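Local structure of LbaCas13a H328A (C2c2) (Lachnospiraceae bacterium NK4A179, 5WLH) at residues D255-A259 with Y1142-N1146; F280-L284 with Y443-Y448; F1136-H1141 with S1228-F1233. The protein is a CRISPR-Cas13a effector that binds its pre-crRNA and, guided by it, is thought to recognise and cleave RNA. All blocks are in the same frame, centred on the assembly; numbering follows the deposited sequence.

Contact 1: D255-A259 with Y1142-N1146; sequences DGKFA and YACLN
A tyrosine at the C-terminal end of a long helix reaching the backbone of a small beta hairpin defines this contact, which lies about 10 Å from the nearest atom of the bound RNA. Residues 255-257 are loop, Gly256 turning at positive phi (64/35), and the strand begins at Phe258; helix 1106-1145 ends at Leu1145, and Asn1146 leaves helical angles. Lys257 and Asn1146 have CA atoms 8.1 Å apart, Phe258 and Tyr1142 8.9 Å. With chi1 t, Tyr1142 extends so that its OH accepts a hydrogen bond from Phe258 N (2.9 Å, 161°). Water 1 makes a second link, lying 2.5 Å from Tyr1142 OH and donating to Gly256 O at 3.0 Å. Phe258 CB packs 4.1 Å from Tyr1142 CE2, while Lys257 CD passes 3.1 Å from Asn1146 OD1. Asn1146 ND2 donates to Tyr1142 O (2.8 Å), a side chain folding back on its helix end. The strand pairs with 250-252, so the arrangement is a two-stranded antiparallel hairpin docked on a helix C-terminus.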
loop_
_atom_site.group_PDB
_atom_site.type_symbol
_atom_site.label_atom_id
_atom_site.label_comp_id
_atom_site.label_asym_id
_atom_site.label_seq_id
_atom_site.Cartn_x
_atom_site.Cartn_y
_atom_site.Cartn_z
ATOM N N ASP A 255 -2.081 -36.103 -5.760
ATOM C CA ASP A 255 -0.684 -36.501 -5.875
ATOM C C ASP A 255 0.278 -35.552 -5.168
ATOM O O ASP A 255 1.480 -35.586 -5.462
ATOM C CB ASP A 255 -0.304 -36.624 -7.353
ATOM C CG ASP A 255 -0.987 -35.579 -8.218
ATOM O OD1 ASP A 255 -1.706 -34.722 -7.658
ATOM O OD2 ASP A 255 -0.811 -35.620 -9.454
ATOM N N GLY A 256 -0.209 -34.716 -4.251
ATOM C CA GLY A 256 0.662 -33.754 -3.597
ATOM C C GLY A 256 1.238 -32.726 -4.546
ATOM O O GLY A 256 2.401 -32.329 -4.391
ATOM N N LYS A 257 0.465 -32.325 -5.557
ATOM C CA LYS A 257 0.840 -31.282 -6.503
ATOM C C LYS A 257 -0.059 -30.078 -6.280
ATOM O O LYS A 257 -1.268 -30.229 -6.093
ATOM C CB LYS A 257 0.689 -31.752 -7.951
ATOM C CG LYS A 257 1.516 -32.995 -8.297
ATOM C CD LYS A 257 2.972 -32.791 -7.919
ATOM C CE LYS A 257 3.798 -34.064 -8.066
ATOM N NZ LYS A 257 5.224 -33.801 -7.690
ATOM N N PHE A 258 0.525 -28.886 -6.300
ATOM C CA PHE A 258 -0.281 -27.674 -6.190
ATOM C C PHE A 258 -0.919 -27.370 -7.543
ATOM O O PHE A 258 -0.268 -27.483 -8.581
ATOM C CB PHE A 258 0.593 -26.483 -5.775
ATOM C CG PHE A 258 0.862 -26.381 -4.301
ATOM C CD1 PHE A 258 -0.174 -26.387 -3.378
ATOM C CD2 PHE A 258 2.161 -26.222 -3.845
ATOM C CE1 PHE A 258 0.089 -26.246 -2.027
ATOM C CE2 PHE A 258 2.423 -26.083 -2.503
ATOM C CZ PHE A 258 1.383 -26.094 -1.593
ATOM N N ALA A 259 -2.189 -26.968 -7.524
ATOM C CA ALA A 259 -2.868 -26.518 -8.732
ATOM C C ALA A 259 -3.903 -25.476 -8.338
ATOM O O ALA A 259 -4.278 -25.373 -7.163
ATOM C CB ALA A 259 -3.539 -27.672 -9.469
ATOM N N TYR A 1142 7.136 -25.116 -12.546
ATOM C CA TYR A 1142 6.514 -26.166 -11.751
ATOM C C TYR A 1142 5.447 -26.888 -12.555
ATOM O O TYR A 1142 5.379 -28.127 -12.556
ATOM C CB TYR A 1142 5.907 -25.573 -10.478
ATOM C CG TYR A 1142 5.232 -26.564 -9.566
ATOM C CD1 TYR A 1142 5.974 -27.336 -8.672
ATOM C CD2 TYR A 1142 3.854 -26.702 -9.569
ATOM C CE1 TYR A 1142 5.341 -28.217 -7.797
ATOM C CE2 TYR A 1142 3.215 -27.575 -8.700
ATOM C CZ TYR A 1142 3.968 -28.316 -7.812
ATOM O OH TYR A 1142 3.327 -29.172 -6.958
ATOM N N ALA A 1143 4.587 -26.126 -13.235
ATOM C CA ALA A 1143 3.630 -26.742 -14.142
ATOM C C ALA A 1143 4.345 -27.551 -15.210
ATOM O O ALA A 1143 3.901 -28.650 -15.567
ATOM C CB ALA A 1143 2.736 -25.669 -14.780
ATOM N N CYS A 1144 5.443 -27.023 -15.740
ATOM C CA CYS A 1144 6.169 -27.741 -16.785
ATOM C C CYS A 1144 6.726 -29.048 -16.247
ATOM O O CYS A 1144 6.590 -30.111 -16.877
ATOM C CB CYS A 1144 7.282 -26.857 -17.342
ATOM S SG CYS A 1144 8.173 -27.636 -18.723
ATOM N N LEU A 1145 7.346 -28.989 -15.066
ATOM C CA LEU A 1145 7.883 -30.193 -14.443
ATOM C C LEU A 1145 6.816 -31.252 -14.276
ATOM O O LEU A 1145 7.107 -32.451 -14.347
ATOM C CB LEU A 1145 8.478 -29.868 -13.072
ATOM C CG LEU A 1145 9.917 -29.403 -12.960
ATOM C CD1 LEU A 1145 10.198 -29.014 -11.516
ATOM C CD2 LEU A 1145 10.881 -30.496 -13.408
ATOM N N ASN A 1146 5.574 -30.834 -14.064
ATOM C CA ASN A 1146 4.520 -31.767 -13.717
ATOM C C ASN A 1146 3.628 -32.129 -14.896
ATOM O O ASN A 1146 2.601 -32.776 -14.702
ATOM C CB ASN A 1146 3.718 -31.196 -12.548
ATOM C CG ASN A 1146 4.466 -31.346 -11.243
ATOM O OD1 ASN A 1146 4.465 -32.417 -10.660
ATOM N ND2 ASN A 1146 5.150 -30.297 -10.805
HETATM O O HOH W 1 4.673 -30.852 -5.729
#

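Contact 2: F280-L284 with Y443-Y448; sequences FKKFL and YISIKY. With nucleotides of chain B.
Helices 268-287 and 429-458 cross steeply here, their short segments 280-284 and 443-448 approaching to 11.3 Å between axes at -76°, so aromatic and branched side chains must fill the space between them. The closest CA pair is Leu284 and Ile444, 7.4 Å. Leu284 (chi1 m, chi2 t) is the central bump: CD2 meets Ile444 CG2 at 3.8 Å and sits over the face of the Tyr448 ring, 3.9 Å from its centroid, a CH-pi contact, while CD1 reaches Lys447 CB at 3.7 Å. Phe280 (chi1 t) enters a hollow bounded by Tyr443, Ile444 and Lys447, with Tyr443 CE2 3.5 Å from its CE2 and over one ring face, and Ile444 CG1 3.9 Å from its CZ at the edge. This helix-helix core backs a pre-crRNA-binding surface: Tyr443 OH (2.6 Å) and Lys447 NZ (2.9 Å) both donate to OP1 of C11 of chain B. Ile444 CD1 is the bump against Phe283 CE1, at 3.6 Å. Tyr448 OH, across the crossing, donates to Leu284 O at 2.6 Å.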
loop_
_atom_site.group_PDB
_atom_site.type_symbol
_atom_site.label_atom_id
_atom_site.label_comp_id
_atom_site.label_asym_id
_atom_site.label_seq_id
_atom_site.Cartn_x
_atom_site.Cartn_y
_atom_site.Cartn_z
ATOM N N PHE A 280 -9.523 -25.179 -17.588
ATOM C CA PHE A 280 -8.493 -24.155 -17.589
ATOM C C PHE A 280 -7.269 -24.616 -16.812
ATOM O O PHE A 280 -6.137 -24.306 -17.190
ATOM C CB PHE A 280 -9.031 -22.848 -17.001
ATOM C CG PHE A 280 -8.019 -21.744 -17.028
ATOM C CD1 PHE A 280 -7.674 -21.140 -18.225
ATOM C CD2 PHE A 280 -7.355 -21.367 -15.874
ATOM C CE1 PHE A 280 -6.719 -20.149 -18.276
ATOM C CE2 PHE A 280 -6.389 -20.369 -15.922
ATOM C CZ PHE A 280 -6.076 -19.758 -17.112
ATOM N N LYS A 281 -7.477 -25.348 -15.716
ATOM C CA LYS A 281 -6.351 -25.966 -15.017
ATOM C C LYS A 281 -5.515 -26.811 -15.970
ATOM O O LYS A 281 -4.273 -26.796 -15.920
ATOM C CB LYS A 281 -6.880 -26.815 -13.862
ATOM C CG LYS A 281 -5.811 -27.567 -13.112
ATOM C CD LYS A 281 -6.154 -27.566 -11.635
ATOM C CE LYS A 281 -7.045 -28.715 -11.273
ATOM N NZ LYS A 281 -6.309 -29.988 -11.428
ATOM N N LYS A 282 -6.180 -27.534 -16.873
ATOM C CA LYS A 282 -5.451 -28.315 -17.861
ATOM C C LYS A 282 -4.738 -27.408 -18.853
ATOM O O LYS A 282 -3.606 -27.693 -19.250
ATOM C CB LYS A 282 -6.390 -29.285 -18.587
ATOM C CG LYS A 282 -5.679 -30.034 -19.721
ATOM C CD LYS A 282 -6.444 -31.275 -20.151
ATOM C CE LYS A 282 -5.814 -31.888 -21.398
ATOM N NZ LYS A 282 -6.339 -31.253 -22.639
ATOM N N PHE A 283 -5.376 -26.298 -19.245
ATOM C CA PHE A 283 -4.698 -25.309 -20.075
ATOM C C PHE A 283 -3.391 -24.858 -19.435
ATOM O O PHE A 283 -2.366 -24.737 -20.113
ATOM C CB PHE A 283 -5.614 -24.105 -20.325
ATOM C CG PHE A 283 -4.955 -22.972 -21.069
ATOM C CD1 PHE A 283 -4.284 -21.956 -20.390
ATOM C CD2 PHE A 283 -5.038 -22.895 -22.443
ATOM C CE1 PHE A 283 -3.694 -20.920 -21.076
ATOM C CE2 PHE A 283 -4.455 -21.855 -23.136
ATOM C CZ PHE A 283 -3.770 -20.862 -22.454
ATOM N N LEU A 284 -3.423 -24.536 -18.136
ATOM C CA LEU A 284 -2.213 -24.035 -17.485
ATOM C C LEU A 284 -1.114 -25.083 -17.495
ATOM O O LEU A 284 0.068 -24.758 -17.667
ATOM C CB LEU A 284 -2.510 -23.624 -16.050
ATOM C CG LEU A 284 -3.280 -22.330 -15.864
ATOM C CD1 LEU A 284 -3.530 -22.178 -14.355
ATOM C CD2 LEU A 284 -2.517 -21.122 -16.439
ATOM N N TYR A 443 -5.225 -13.146 -16.713
ATOM C CA TYR A 443 -5.726 -14.243 -15.906
ATOM C C TYR A 443 -4.730 -15.393 -15.884
ATOM O O TYR A 443 -4.455 -15.961 -14.824
ATOM C CB TYR A 443 -7.084 -14.693 -16.445
ATOM C CG TYR A 443 -7.820 -15.614 -15.511
ATOM C CD1 TYR A 443 -8.483 -15.123 -14.393
ATOM C CD2 TYR A 443 -7.835 -16.986 -15.737
ATOM C CE1 TYR A 443 -9.145 -15.977 -13.524
ATOM C CE2 TYR A 443 -8.500 -17.839 -14.875
ATOM C CZ TYR A 443 -9.155 -17.335 -13.782
ATOM O OH TYR A 443 -9.822 -18.204 -12.943
ATOM N N ILE A 444 -4.163 -15.732 -17.044
ATOM C CA ILE A 444 -3.111 -16.744 -17.090
ATOM C C ILE A 444 -1.920 -16.314 -16.239
ATOM O O ILE A 444 -1.371 -17.105 -15.469
ATOM C CB ILE A 444 -2.686 -17.008 -18.543
ATOM C CG1 ILE A 444 -3.899 -17.392 -19.393
ATOM C CG2 ILE A 444 -1.624 -18.113 -18.594
ATOM C CD1 ILE A 444 -3.529 -17.354 -20.894
ATOM N N SER A 445 -1.501 -15.053 -16.376
ATOM C CA SER A 445 -0.363 -14.560 -15.608
ATOM C C SER A 445 -0.581 -14.746 -14.110
ATOM O O SER A 445 0.253 -15.343 -13.412
ATOM C CB SER A 445 -0.126 -13.088 -15.933
ATOM O OG SER A 445 0.923 -12.566 -15.145
ATOM N N ILE A 446 -1.723 -14.286 -13.603
ATOM C CA ILE A 446 -1.899 -14.296 -12.155
ATOM C C ILE A 446 -2.057 -15.713 -11.633
ATOM O O ILE A 446 -1.731 -15.991 -10.465
ATOM C CB ILE A 446 -3.096 -13.409 -11.748
ATOM C CG1 ILE A 446 -4.411 -13.992 -12.269
ATOM C CG2 ILE A 446 -2.839 -11.953 -12.191
ATOM C CD1 ILE A 446 -5.677 -13.195 -11.805
ATOM N N LYS A 447 -2.531 -16.643 -12.475
ATOM C CA LYS A 447 -2.630 -18.024 -12.013
ATOM C C LYS A 447 -1.255 -18.687 -11.926
ATOM O O LYS A 447 -0.986 -19.435 -10.982
ATOM C CB LYS A 447 -3.569 -18.821 -12.919
ATOM C CG LYS A 447 -5.023 -18.364 -12.815
ATOM C CD LYS A 447 -5.500 -18.340 -11.362
ATOM C CE LYS A 447 -6.944 -17.850 -11.269
ATOM N NZ LYS A 447 -7.460 -17.789 -9.861
ATOM N N TYR A 448 -0.370 -18.458 -12.901
ATOM C CA TYR A 448 0.975 -19.008 -12.727
ATOM C C TYR A 448 1.649 -18.388 -11.512
ATOM O O TYR A 448 2.312 -19.078 -10.735
ATOM C CB TYR A 448 1.824 -18.765 -13.968
ATOM C CG TYR A 448 1.559 -19.731 -15.081
ATOM C CD1 TYR A 448 1.665 -21.107 -14.886
ATOM C CD2 TYR A 448 1.235 -19.270 -16.347
ATOM C CE1 TYR A 448 1.421 -22.002 -15.930
ATOM C CE2 TYR A 448 0.983 -20.151 -17.380
ATOM C CZ TYR A 448 1.090 -21.508 -17.173
ATOM O OH TYR A 448 0.867 -22.365 -18.236
ATOM P P C B 11 -10.831 -16.034 -9.942
ATOM O OP1 C B 11 -10.262 -17.242 -10.551
ATOM O OP2 C B 11 -12.057 -15.415 -10.524
ATOM O "O5'" C B 11 -11.207 -16.333 -8.443
ATOM C "C5'" C B 11 -10.411 -17.204 -7.656
ATOM C "C4'" C B 11 -11.052 -17.430 -6.324
ATOM O "O4'" C B 11 -11.200 -16.173 -5.615
ATOM C "C3'" C B 11 -12.469 -17.966 -6.369
ATOM O "O3'" C B 11 -12.514 -19.337 -6.630
ATOM C "C2'" C B 11 -12.981 -17.597 -4.993
ATOM O "O2'" C B 11 -12.330 -18.404 -4.023
ATOM C "C1'" C B 11 -12.399 -16.199 -4.857
ATOM N N1 C B 11 -13.297 -15.144 -5.372
ATOM C C2 C B 11 -14.329 -14.697 -4.554
ATOM O O2 C B 11 -14.494 -15.240 -3.440
ATOM N N3 C B 11 -15.117 -13.702 -4.997
ATOM C C4 C B 11 -14.900 -13.154 -6.201
ATOM N N4 C B 11 -15.706 -12.167 -6.608
ATOM C C5 C B 11 -13.845 -13.596 -7.056
ATOM C C6 C B 11 -13.073 -14.587 -6.601
ATOM P P C B 10 -10.329 -10.110 -12.085
ATOM O OP1 C B 10 -10.058 -10.625 -13.464
ATOM O OP2 C B 10 -11.649 -9.558 -11.648
ATOM O "O5'" C B 10 -10.109 -11.294 -11.043
ATOM C "C5'" C B 10 -8.890 -12.015 -10.969
ATOM C "C4'" C B 10 -8.765 -12.702 -9.632
ATOM O "O4'" C B 10 -8.838 -11.708 -8.580
ATOM C "C3'" C B 10 -9.876 -13.684 -9.278
ATOM O "O3'" C B 10 -9.653 -14.958 -9.849
ATOM C "C2'" C B 10 -9.837 -13.682 -7.751
ATOM O "O2'" C B 10 -8.711 -14.421 -7.286
ATOM C "C1'" C B 10 -9.546 -12.215 -7.477
ATOM N N1 C B 10 -10.778 -11.416 -7.296
ATOM C C2 C B 10 -11.399 -11.490 -6.047
ATOM O O2 C B 10 -10.906 -12.226 -5.159
ATOM N N3 C B 10 -12.507 -10.755 -5.836
ATOM C C4 C B 10 -12.994 -9.991 -6.819
ATOM N N4 C B 10 -14.094 -9.277 -6.567
ATOM C C5 C B 10 -12.379 -9.900 -8.109
ATOM C C6 C B 10 -11.281 -10.630 -8.311
#

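Contact 3: F1136-H1141 with S1228-F1233; sequences FQLGYH and SGLEIF. With nucleotides of chain B.
Where a loop turns into a short, weakly bonded helix, segment 1228-1233 lies against one side of helix 1106-1145, with Gly1229 nearest Tyr1140 (CA atoms 7.0 Å apart) and Phe1233 nearest Phe1136 (7.5 Å), one helical turn apart on the long helix. Ser1228, with extended backbone (-63/130), places OG 2.7 Å from Tyr1140 OH, a hydrogen bond whose donor may be either hydroxyl. Water 2 links Ser1228 O and His1141 NE2, 2.8 Å from each; ND1 of the same ring is hydrogen-bonded to Tyr1155 OH. Gly1229 follows at positive phi (80/-13), its CA 3.9 Å from the Tyr1140 ring centroid in a CH-pi contact. A CB here would stand 2.5 Å from Tyr1140 CE1, so a side chain would clash. Gly1229 O lies 3.2 Å from Phe1136 CZ and accepts from Ile1232 N (3.0 Å), beginning the turn. The loop enters the short helix at this glycine, packed on Tyr1140 and Phe1136, both chi1 t, and helix 1106-1145 carries the segment that reaches the RNA. Leu1230 brings CD2 to 3.7 Å from Phe1136 CD1. Glu1231 faces the RNA through its backbone: its O accepts from N1 (2.7 Å) and N2 (2.9 Å) of G2 of chain B, while its carboxylate forms a salt bridge with Arg295. Ile1232 CG2 rests at the edge of the Phe1136 ring, 3.9 Å from CE2. Phe1233 (chi1 t) closes over the ring of Phe1136, CB 4.1 Å from its centroid and the two rings meeting offset edge-to-face, with centroids 5.4 Å apart and planes at 62°.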
loop_
_atom_site.group_PDB
_atom_site.type_symbol
_atom_site.label_atom_id
_atom_site.label_comp_id
_atom_site.label_asym_id
_atom_site.label_seq_id
_atom_site.Cartn_x
_atom_site.Cartn_y
_atom_site.Cartn_z
ATOM N N PHE A 1136 5.996 -16.204 -10.969
ATOM C CA PHE A 1136 5.553 -16.618 -12.291
ATOM C C PHE A 1136 6.434 -17.739 -12.810
ATOM O O PHE A 1136 5.937 -18.780 -13.260
ATOM C CB PHE A 1136 5.598 -15.460 -13.291
ATOM C CG PHE A 1136 5.171 -15.881 -14.664
ATOM C CD1 PHE A 1136 6.081 -16.472 -15.554
ATOM C CD2 PHE A 1136 3.846 -15.757 -15.050
ATOM C CE1 PHE A 1136 5.660 -16.908 -16.796
ATOM C CE2 PHE A 1136 3.425 -16.172 -16.311
ATOM C CZ PHE A 1136 4.331 -16.741 -17.185
ATOM N N GLN A 1137 7.749 -17.518 -12.774
ATOM C CA GLN A 1137 8.684 -18.531 -13.263
ATOM C C GLN A 1137 8.548 -19.826 -12.478
ATOM O O GLN A 1137 8.504 -20.908 -13.063
ATOM C CB GLN A 1137 10.110 -18.013 -13.189
ATOM C CG GLN A 1137 10.370 -16.873 -14.164
ATOM C CD GLN A 1137 11.733 -16.268 -13.987
ATOM O OE1 GLN A 1137 12.162 -15.975 -12.866
ATOM N NE2 GLN A 1137 12.429 -16.069 -15.093
ATOM N N LEU A 1138 8.462 -19.732 -11.149
ATOM C CA LEU A 1138 8.275 -20.927 -10.337
ATOM C C LEU A 1138 6.995 -21.648 -10.705
ATOM O O LEU A 1138 6.985 -22.866 -10.837
ATOM C CB LEU A 1138 8.246 -20.565 -8.859
ATOM C CG LEU A 1138 9.621 -20.313 -8.276
ATOM C CD1 LEU A 1138 9.441 -19.807 -6.839
ATOM C CD2 LEU A 1138 10.491 -21.625 -8.291
ATOM N N GLY A 1139 5.893 -20.914 -10.854
ATOM C CA GLY A 1139 4.636 -21.578 -11.140
ATOM C C GLY A 1139 4.633 -22.201 -12.518
ATOM O O GLY A 1139 4.160 -23.328 -12.700
ATOM N N TYR A 1140 5.179 -21.480 -13.492
ATOM C CA TYR A 1140 5.239 -21.953 -14.865
ATOM C C TYR A 1140 6.141 -23.182 -14.980
ATOM O O TYR A 1140 5.746 -24.209 -15.542
ATOM C CB TYR A 1140 5.729 -20.802 -15.736
ATOM C CG TYR A 1140 5.981 -21.146 -17.168
ATOM C CD1 TYR A 1140 4.963 -21.053 -18.102
ATOM C CD2 TYR A 1140 7.231 -21.584 -17.588
ATOM C CE1 TYR A 1140 5.196 -21.357 -19.442
ATOM C CE2 TYR A 1140 7.471 -21.901 -18.922
ATOM C CZ TYR A 1140 6.448 -21.780 -19.840
ATOM O OH TYR A 1140 6.688 -22.085 -21.165
ATOM N N HIS A 1141 7.352 -23.112 -14.430
ATOM C CA HIS A 1141 8.231 -24.274 -14.563
ATOM C C HIS A 1141 7.806 -25.417 -13.659
ATOM O O HIS A 1141 8.059 -26.580 -13.989
ATOM C CB HIS A 1141 9.669 -23.864 -14.309
ATOM C CG HIS A 1141 10.210 -22.998 -15.396
ATOM N ND1 HIS A 1141 10.586 -23.502 -16.623
ATOM C CD2 HIS A 1141 10.348 -21.655 -15.477
ATOM C CE1 HIS A 1141 10.989 -22.510 -17.394
ATOM N NE2 HIS A 1141 10.853 -21.376 -16.723
ATOM N N SER A 1228 10.992 -18.336 -20.841
ATOM C CA SER A 1228 9.906 -19.213 -21.261
ATOM C C SER A 1228 8.628 -18.837 -20.529
ATOM O O SER A 1228 8.631 -18.646 -19.309
ATOM C CB SER A 1228 10.255 -20.680 -21.005
ATOM O OG SER A 1228 9.321 -21.527 -21.655
ATOM N N GLY A 1229 7.545 -18.670 -21.286
ATOM C CA GLY A 1229 6.286 -18.249 -20.715
ATOM C C GLY A 1229 6.156 -16.761 -20.451
ATOM O O GLY A 1229 5.036 -16.294 -20.224
ATOM N N LEU A 1230 7.250 -15.988 -20.508
ATOM C CA LEU A 1230 7.179 -14.585 -20.106
ATOM C C LEU A 1230 6.362 -13.722 -21.059
ATOM O O LEU A 1230 6.057 -12.580 -20.704
ATOM C CB LEU A 1230 8.577 -13.983 -19.964
ATOM C CG LEU A 1230 9.377 -14.453 -18.750
ATOM C CD1 LEU A 1230 10.594 -13.576 -18.574
ATOM C CD2 LEU A 1230 8.496 -14.493 -17.490
ATOM N N GLU A 1231 5.982 -14.240 -22.235
ATOM C CA GLU A 1231 5.010 -13.535 -23.070
ATOM C C GLU A 1231 3.674 -13.300 -22.351
ATOM O O GLU A 1231 2.942 -12.373 -22.720
ATOM C CB GLU A 1231 4.789 -14.315 -24.368
ATOM C CG GLU A 1231 3.989 -15.613 -24.210
ATOM C CD GLU A 1231 4.839 -16.802 -23.784
ATOM O OE1 GLU A 1231 6.086 -16.678 -23.730
ATOM O OE2 GLU A 1231 4.242 -17.857 -23.491
ATOM N N ILE A 1232 3.343 -14.131 -21.355
ATOM C CA ILE A 1232 2.153 -13.961 -20.523
ATOM C C ILE A 1232 2.378 -12.875 -19.486
ATOM O O ILE A 1232 1.469 -12.101 -19.160
ATOM C CB ILE A 1232 1.813 -15.310 -19.855
ATOM C CG1 ILE A 1232 1.515 -16.359 -20.925
ATOM C CG2 ILE A 1232 0.669 -15.199 -18.862
ATOM C CD1 ILE A 1232 0.271 -16.055 -21.706
ATOM N N PHE A 1233 3.586 -12.826 -18.936
ATOM C CA PHE A 1233 3.940 -11.893 -17.879
ATOM C C PHE A 1233 4.165 -10.471 -18.382
ATOM O O PHE A 1233 3.872 -9.495 -17.665
ATOM C CB PHE A 1233 5.201 -12.434 -17.202
ATOM C CG PHE A 1233 5.551 -11.759 -15.929
ATOM C CD1 PHE A 1233 5.023 -12.208 -14.733
ATOM C CD2 PHE A 1233 6.460 -10.720 -15.917
ATOM C CE1 PHE A 1233 5.374 -11.591 -13.537
ATOM C CE2 PHE A 1233 6.822 -10.101 -14.717
ATOM C CZ PHE A 1233 6.266 -10.541 -13.536
ATOM P P G B 2 3.593 -5.818 -32.296
ATOM O OP1 G B 2 3.267 -4.699 -33.228
ATOM O OP2 G B 2 5.010 -6.089 -31.940
ATOM O "O5'" G B 2 2.762 -5.626 -30.944
ATOM C "C5'" G B 2 1.336 -5.605 -30.960
ATOM C "C4'" G B 2 0.727 -5.659 -29.576
ATOM O "O4'" G B 2 1.032 -6.929 -28.934
ATOM C "C3'" G B 2 1.179 -4.577 -28.598
ATOM O "O3'" G B 2 0.093 -4.290 -27.730
ATOM C "C2'" G B 2 2.254 -5.292 -27.793
ATOM O "O2'" G B 2 2.529 -4.726 -26.528
ATOM C "C1'" G B 2 1.647 -6.683 -27.679
ATOM N N9 G B 2 2.637 -7.722 -27.428
ATOM C C8 G B 2 3.705 -7.993 -28.250
ATOM N N7 G B 2 4.444 -8.961 -27.795
ATOM C C5 G B 2 3.832 -9.329 -26.601
ATOM C C6 G B 2 4.212 -10.348 -25.680
ATOM O O6 G B 2 5.184 -11.100 -25.753
ATOM N N1 G B 2 3.340 -10.443 -24.607
ATOM C C2 G B 2 2.241 -9.642 -24.424
ATOM N N2 G B 2 1.528 -9.907 -23.305
ATOM N N3 G B 2 1.871 -8.677 -25.283
ATOM C C4 G B 2 2.707 -8.586 -26.352
HETATM O O HOH W 2 10.614 -18.632 -17.292
#

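Overall arrangement
The three contacts form one cluster on the same side of the chain's centre; their centres are about 13 Å (1 and 2), 14 Å (1 and 3) and 10 Å (2 and 3) apart. Helix 1106-1145 serves both contact 1, at its C-terminal end, and contact 3, just before it. Strand 258-260 is followed, after a short loop, by helix 268-287 of contact 2. Tyr448 bridges contacts 2 and 3, meeting Phe1136 and Tyr1140 edge-to-face, and Ile1232 packs on Ile444. Contact 2 falls between the segments of contact 1; contact 3, later than contact 2, crosses contact 1, 1136-1141 immediately preceding 1142-1146 and 1228-1233 following. Contacts 2 and 3 touch the RNA at different nucleotides; contact 1 stands back.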